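Local coordinates for protein amide synthase (Vibrio cholerae, PDB 1L5A) that serves as an amide synthase of vibriobactin biosynthesis, a nonribosomal peptide synthetase condensation enzyme that probably forms an amide bond, at residues A[413-416]-A[417-421]; A[309-313]-A[314-318]. All coordinates share one frame; numbering follows the deposited sequence.

Overall arrangement
Both contacts are local, each formed where a loop turns into a short helix, and they lie far apart: their centres are 39 Å from each other and their nearest atoms about 26 Å. Contact 1 is a surface contact near the C-terminus, 32 Å from the centre of the chain, at the start of helix 415-420; contact 2, at 18 Å, is partly buried at the start of helix 313-319. Helix 291-307 relates the two, leading into the loop of contact 2 and packing against contact 1. In contact 1 the D414 carboxylate caps the helix; in contact 2 the N-cap residue R312 instead sends its side chain into a salt bridge with E314.

Contact 1 (A[413-416]-A[417-421]); sequences QDVA and RLLAE
An N-cap opens the short C-terminal helix 415-420, with D414 in the capping position and R417 and L418 meeting it from the first turn. The backbone carbonyl of D414 takes two amides: L418 N donates to D414 O over 3.1 Å in a nearly straight bond, and R417 N adds a weak second one. The carboxylate turns to the same R417 amide, with R417 N lying 2.7 Å from D414 OD2; this is the capping bond, although the position of OD2 is less certain. D414 CG is anti to its own backbone N (chi1 -174°), which turns the carboxylate toward R417 N.

The R417 side chain passes D414 at about a right angle, R417 CD lying beside D414 CB, and the guanidinium and carboxylate planes are 50° apart. R417 NE stays 4.7 Å from D414 OD2, too far for a salt bridge. The arginine chain bends at chi3, and R417 NH1 has a long, weak ion pair with E412.

Condensation domains are built of two halves related to chloramphenicol acetyltransferase, and this helix is packed on three helices of the second half. One turn on from the cap, L419 N donates to V415 O over 3.1 Å. The side chains of V415 and L419 lie side by side, pointing the same way, with V415 CG1 meeting L419 CD1 at 3.9 Å. L419 also packs on L226 of helix 217-229 and on L295 of helix 291-307, while the buried L418 reaches L404 and F408 of helix 387-409 as well as L222.

Contact 2 (A[309-313]-A[314-318]); sequences GRYRI and EQIEQ
R312 and E314 form the salt bridge of this helix start: R312 NH1 donates over 2.9 Å to E314 OE1, which accepts with its syn lone pair, on the side of the other oxygen. The two side chains lie alongside one another with guanidinium and carboxylate nearly coplanar, 24° apart. The R312 chain bends at chi2 and chi3 to bring NH1 there, while its NH2 is held by V276 O.

Backbone bonds start the helix. R312, at the N-cap position, offers its carbonyl: I316 N donates to R312 O over 2.9 Å, in the carbonyl plane, and Q315 N adds a weak bond. In the next step E317 N reaches I313 O over 2.7 Å.

The apolar contacts gather round I316. I316 CG1 sits at the edge of the Y311 ring, near its plane, 3.8 Å from Y311 CD2, and I313 CD1 meets I316 CD1 at 3.9 Å. Q315 CG approaches the hydroxyl end of Y311 obliquely; Y311 OH and Q315 NE2 both bond the carboxylate of D319, which ties Y311 of the loop to the helix that carries Q315 and D319.

Helix 175-189 lies against Y311 and I316, with Y177 meeting the Y311 ring and W184 packing on I316. N277 of strand 277-282 bonds the backbone of G309, Y311 and I313, joining the loop between helices 291-307 and 313-319 to that strand.

Contact 1 (A[413-416]-A[417-421])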
ATOM      1  N   GLN A 413     -10.304 -40.408  11.463  1.00 82.96           N
ATOM      2  CA  GLN A 413      -9.393 -39.312  11.170  1.00 80.70           C
ATOM      3  C   GLN A 413      -9.530 -38.705   9.768  1.00 80.34           C
ATOM      4  O   GLN A 413      -8.538 -38.529   9.050  1.00 78.23           O
ATOM      5  CB  GLN A 413      -7.969 -39.809  11.417  1.00 79.84           C
ATOM      6  CG  GLN A 413      -7.961 -40.977  12.395  1.00 82.33           C
ATOM      7  CD  GLN A 413      -6.587 -41.353  12.871  1.00 86.75           C
ATOM      8  OE1 GLN A 413      -5.679 -41.566  12.073  1.00 92.69           O
ATOM      9  NE2 GLN A 413      -6.424 -41.448  14.186  1.00 86.28           N
ATOM     10  N   ASP A 414     -10.765 -38.380   9.392  1.00 77.98           N
ATOM     11  CA  ASP A 414     -11.045 -37.774   8.094  1.00 73.85           C
ATOM     12  C   ASP A 414     -11.253 -36.273   8.267  1.00 70.05           C
ATOM     13  O   ASP A 414     -12.369 -35.816   8.514  1.00 65.57           O
ATOM     14  CB  ASP A 414     -12.304 -38.385   7.475  1.00 77.80           C
ATOM     15  CG  ASP A 414     -12.558 -37.885   6.059  1.00 79.78           C
ATOM     16  OD1 ASP A 414     -12.047 -38.507   5.100  1.00 79.98           O
ATOM     17  OD2 ASP A 414     -13.255 -36.858   5.905  1.00 78.57           O
ATOM     18  N   VAL A 415     -10.172 -35.513   8.127  1.00 68.51           N
ATOM     19  CA  VAL A 415     -10.216 -34.063   8.272  1.00 68.25           C
ATOM     20  C   VAL A 415     -11.500 -33.420   7.753  1.00 68.56           C
ATOM     21  O   VAL A 415     -12.109 -32.603   8.441  1.00 72.68           O
ATOM     22  CB  VAL A 415      -9.018 -33.394   7.554  1.00 68.50           C
ATOM     23  CG1 VAL A 415      -9.084 -31.884   7.720  1.00 66.21           C
ATOM     24  CG2 VAL A 415      -7.707 -33.934   8.109  1.00 71.43           C
ATOM     25  N   ALA A 416     -11.915 -33.784   6.546  1.00 69.59           N
ATOM     26  CA  ALA A 416     -13.125 -33.205   5.954  1.00 72.48           C
ATOM     27  C   ALA A 416     -14.402 -33.598   6.699  1.00 71.61           C
ATOM     28  O   ALA A 416     -15.349 -32.808   6.804  1.00 65.97           O
ATOM     29  CB  ALA A 416     -13.232 -33.605   4.482  1.00 71.98           C
ATOM     30  N   ARG A 417     -14.428 -34.820   7.214  1.00 72.03           N
ATOM     31  CA  ARG A 417     -15.594 -35.286   7.940  1.00 78.02           C
ATOM     32  C   ARG A 417     -15.738 -34.544   9.269  1.00 81.38           C
ATOM     33  O   ARG A 417     -16.842 -34.113   9.630  1.00 81.12           O
ATOM     34  CB  ARG A 417     -15.498 -36.800   8.158  1.00 80.11           C
ATOM     35  CG  ARG A 417     -15.704 -37.607   6.879  1.00 83.01           C
ATOM     36  CD  ARG A 417     -15.435 -39.094   7.059  1.00 84.34           C
ATOM     37  NE  ARG A 417     -16.402 -39.739   7.939  1.00 87.04           N
ATOM     38  CZ  ARG A 417     -16.373 -41.031   8.254  1.00 87.13           C
ATOM     39  NH1 ARG A 417     -15.425 -41.816   7.756  1.00 86.63           N
ATOM     40  NH2 ARG A 417     -17.287 -41.536   9.071  1.00 86.07           N
ATOM     41  N   LEU A 418     -14.623 -34.379   9.985  1.00 80.04           N
ATOM     42  CA  LEU A 418     -14.636 -33.679  11.270  1.00 76.46           C
ATOM     43  C   LEU A 418     -15.035 -32.211  11.095  1.00 77.87           C
ATOM     44  O   LEU A 418     -15.788 -31.663  11.901  1.00 77.82           O
ATOM     45  CB  LEU A 418     -13.266 -33.765  11.942  1.00 72.35           C
ATOM     46  CG  LEU A 418     -13.220 -33.184  13.358  1.00 70.49           C
ATOM     47  CD1 LEU A 418     -14.189 -33.949  14.249  1.00 67.99           C
ATOM     48  CD2 LEU A 418     -11.803 -33.262  13.908  1.00 67.53           C
ATOM     49  N   LEU A 419     -14.527 -31.575  10.041  1.00 76.30           N
ATOM     50  CA  LEU A 419     -14.863 -30.184   9.770  1.00 74.74           C
ATOM     51  C   LEU A 419     -16.322 -30.125   9.357  1.00 73.96           C
ATOM     52  O   LEU A 419     -16.968 -29.071   9.407  1.00 72.84           O
ATOM     53  CB  LEU A 419     -13.980 -29.632   8.654  1.00 73.60           C
ATOM     54  CG  LEU A 419     -12.549 -29.335   9.104  1.00 76.34           C
ATOM     55  CD1 LEU A 419     -11.698 -28.974   7.903  1.00 73.57           C
ATOM     56  CD2 LEU A 419     -12.568 -28.200  10.134  1.00 71.88           C
ATOM     57  N   ALA A 420     -16.833 -31.285   8.962  1.00 74.48           N
ATOM     58  CA  ALA A 420     -18.213 -31.424   8.530  1.00 71.80           C
ATOM     59  C   ALA A 420     -19.200 -31.334   9.692  1.00 66.04           C
ATOM     60  O   ALA A 420     -20.255 -30.721   9.560  1.00 61.43           O
ATOM     61  CB  ALA A 420     -18.385 -32.745   7.798  1.00 75.87           C
ATOM     62  N   GLU A 421     -18.856 -31.939  10.827  1.00 66.42           N
ATOM     63  CA  GLU A 421     -19.747 -31.907  11.988  1.00 72.07           C
ATOM     64  C   GLU A 421     -20.018 -30.474  12.423  1.00 70.83           C
ATOM     65  O   GLU A 421     -19.261 -29.565  12.084  1.00 72.54           O
ATOM     66  CB  GLU A 421     -19.146 -32.686  13.170  1.00 74.78           C
ATOM     67  CG  GLU A 421     -18.747 -34.130  12.855  1.00 84.05           C
ATOM     68  CD  GLU A 421     -18.626 -35.008  14.102  1.00 90.65           C
ATOM     69  OE1 GLU A 421     -18.038 -34.553  15.110  1.00 93.68           O
ATOM     70  OE2 GLU A 421     -19.113 -36.163  14.070  1.00 89.68           O
TER

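Contact 2 (A[309-313]-A[314-318])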
ATOM      1  N   GLY A 309      -5.192  -3.469  13.092  1.00 28.13           N
ATOM      2  CA  GLY A 309      -4.420  -3.597  14.315  1.00 27.29           C
ATOM      3  C   GLY A 309      -3.407  -2.554  14.768  1.00 31.80           C
ATOM      4  O   GLY A 309      -3.002  -2.559  15.930  1.00 34.51           O
ATOM      5  N   ARG A 310      -2.995  -1.661  13.882  1.00 31.66           N
ATOM      6  CA  ARG A 310      -2.005  -0.657  14.228  1.00 28.56           C
ATOM      7  C   ARG A 310      -2.651   0.493  14.979  1.00 36.73           C
ATOM      8  O   ARG A 310      -1.950   1.374  15.518  1.00 35.84           O
ATOM      9  CB  ARG A 310      -1.316  -0.155  12.949  1.00 30.85           C
ATOM     10  CG  ARG A 310      -0.175   0.799  13.172  1.00 29.71           C
ATOM     11  CD  ARG A 310       0.713   0.912  11.951  1.00 29.37           C
ATOM     12  NE  ARG A 310       1.969   1.591  12.276  1.00 27.76           N
ATOM     13  CZ  ARG A 310       3.091   1.463  11.575  1.00 27.97           C
ATOM     14  NH1 ARG A 310       3.128   0.678  10.502  1.00 27.91           N
ATOM     15  NH2 ARG A 310       4.181   2.114  11.943  1.00 26.89           N
ATOM     16  N   TYR A 311      -3.987   0.498  15.013  1.00 36.10           N
ATOM     17  CA  TYR A 311      -4.721   1.553  15.732  1.00 30.60           C
ATOM     18  C   TYR A 311      -4.645   1.147  17.213  1.00 27.26           C
ATOM     19  O   TYR A 311      -5.073   0.066  17.611  1.00 25.50           O
ATOM     20  CB  TYR A 311      -6.182   1.626  15.238  1.00 33.30           C
ATOM     21  CG  TYR A 311      -6.897   2.940  15.528  1.00 27.06           C
ATOM     22  CD1 TYR A 311      -6.601   4.100  14.808  1.00 23.82           C
ATOM     23  CD2 TYR A 311      -7.855   3.023  16.540  1.00 28.41           C
ATOM     24  CE1 TYR A 311      -7.241   5.309  15.091  1.00 26.16           C
ATOM     25  CE2 TYR A 311      -8.496   4.213  16.834  1.00 31.36           C
ATOM     26  CZ  TYR A 311      -8.192   5.356  16.113  1.00 39.31           C
ATOM     27  OH  TYR A 311      -8.828   6.537  16.441  1.00 44.31           O
ATOM     28  N   ARG A 312      -4.047   2.004  18.019  1.00 31.84           N
ATOM     29  CA  ARG A 312      -3.878   1.727  19.441  1.00 33.41           C
ATOM     30  C   ARG A 312      -5.170   1.560  20.249  1.00 33.92           C
ATOM     31  O   ARG A 312      -6.098   2.377  20.171  1.00 27.26           O
ATOM     32  CB  ARG A 312      -3.015   2.830  20.058  1.00 34.99           C
ATOM     33  CG  ARG A 312      -1.537   2.735  19.686  1.00 23.81           C
ATOM     34  CD  ARG A 312      -0.821   2.031  20.800  1.00 33.85           C
ATOM     35  NE  ARG A 312      -0.254   0.746  20.426  1.00 32.70           N
ATOM     36  CZ  ARG A 312      -0.205  -0.297  21.248  1.00 35.95           C
ATOM     37  NH1 ARG A 312      -0.695  -0.201  22.474  1.00 24.07           N
ATOM     38  NH2 ARG A 312       0.338  -1.429  20.843  1.00 35.28           N
ATOM     39  N   ILE A 313      -5.212   0.491  21.037  1.00 33.77           N
ATOM     40  CA  ILE A 313      -6.367   0.218  21.873  1.00 32.54           C
ATOM     41  C   ILE A 313      -6.562   1.377  22.854  1.00 32.46           C
ATOM     42  O   ILE A 313      -7.686   1.695  23.234  1.00 35.61           O
ATOM     43  CB  ILE A 313      -6.189  -1.113  22.654  1.00 36.34           C
ATOM     44  CG1 ILE A 313      -7.480  -1.457  23.402  1.00 30.10           C
ATOM     45  CG2 ILE A 313      -5.018  -1.003  23.633  1.00 34.91           C
ATOM     46  CD1 ILE A 313      -8.594  -1.975  22.519  1.00 28.62           C
ATOM     47  N   GLU A 314      -5.470   2.017  23.262  1.00 27.94           N
ATOM     48  CA  GLU A 314      -5.578   3.142  24.182  1.00 28.21           C
ATOM     49  C   GLU A 314      -6.381   4.212  23.489  1.00 33.31           C
ATOM     50  O   GLU A 314      -7.189   4.905  24.115  1.00 38.78           O
ATOM     51  CB  GLU A 314      -4.199   3.711  24.551  1.00 26.23           C
ATOM     52  CG  GLU A 314      -3.301   2.779  25.368  1.00 26.41           C
ATOM     53  CD  GLU A 314      -2.602   1.722  24.523  1.00 33.83           C
ATOM     54  OE1 GLU A 314      -2.656   1.834  23.277  1.00 37.38           O
ATOM     55  OE2 GLU A 314      -1.982   0.795  25.103  1.00 33.50           O
ATOM     56  N   GLN A 315      -6.147   4.338  22.181  1.00 39.54           N
ATOM     57  CA  GLN A 315      -6.838   5.328  21.357  1.00 34.09           C
ATOM     58  C   GLN A 315      -8.306   4.929  21.277  1.00 30.95           C
ATOM     59  O   GLN A 315      -9.188   5.769  21.419  1.00 29.24           O
ATOM     60  CB  GLN A 315      -6.230   5.385  19.946  1.00 28.15           C
ATOM     61  CG  GLN A 315      -6.862   6.456  19.058  1.00 21.43           C
ATOM     62  CD  GLN A 315      -6.672   7.820  19.660  1.00 36.88           C
ATOM     63  OE1 GLN A 315      -5.541   8.246  19.907  1.00 40.75           O
ATOM     64  NE2 GLN A 315      -7.773   8.515  19.921  1.00 34.30           N
ATOM     65  N   ILE A 316      -8.557   3.643  21.045  1.00 25.11           N
ATOM     66  CA  ILE A 316      -9.922   3.145  20.995  1.00 29.80           C
ATOM     67  C   ILE A 316     -10.591   3.519  22.329  1.00 32.20           C
ATOM     68  O   ILE A 316     -11.686   4.069  22.332  1.00 35.02           O
ATOM     69  CB  ILE A 316      -9.981   1.605  20.808  1.00 28.34           C
ATOM     70  CG1 ILE A 316      -9.400   1.211  19.451  1.00 24.26           C
ATOM     71  CG2 ILE A 316     -11.416   1.132  20.900  1.00 30.38           C
ATOM     72  CD1 ILE A 316      -9.548  -0.273  19.123  1.00 20.68           C
ATOM     73  N   GLU A 317      -9.926   3.257  23.451  1.00 28.62           N
ATOM     74  CA  GLU A 317     -10.514   3.598  24.746  1.00 39.81           C
ATOM     75  C   GLU A 317     -11.009   5.045  24.711  1.00 44.40           C
ATOM     76  O   GLU A 317     -12.154   5.323  25.098  1.00 45.01           O
ATOM     77  CB  GLU A 317      -9.510   3.424  25.903  1.00 29.65           C
ATOM     78  CG  GLU A 317      -9.029   1.986  26.149  1.00 31.18           C
ATOM     79  CD  GLU A 317      -7.981   1.890  27.266  1.00 38.09           C
ATOM     80  OE1 GLU A 317      -7.188   2.848  27.442  1.00 36.44           O
ATOM     81  OE2 GLU A 317      -7.945   0.850  27.965  1.00 47.15           O
ATOM     82  N   GLN A 318     -10.157   5.962  24.252  1.00 43.64           N
ATOM     83  CA  GLN A 318     -10.548   7.373  24.177  1.00 47.73           C
ATOM     84  C   GLN A 318     -11.745   7.560  23.245  1.00 45.56           C
ATOM     85  O   GLN A 318     -12.681   8.294  23.560  1.00 44.88           O
ATOM     86  CB  GLN A 318      -9.403   8.248  23.662  1.00 46.59           C
ATOM     87  CG  GLN A 318      -8.307   8.571  24.661  1.00 60.23           C
ATOM     88  CD  GLN A 318      -7.323   9.597  24.105  1.00 70.23           C
ATOM     89  OE1 GLN A 318      -7.722  10.720  23.769  1.00 67.31           O
ATOM     90  NE2 GLN A 318      -6.034   9.216  23.994  1.00 60.40           N
TER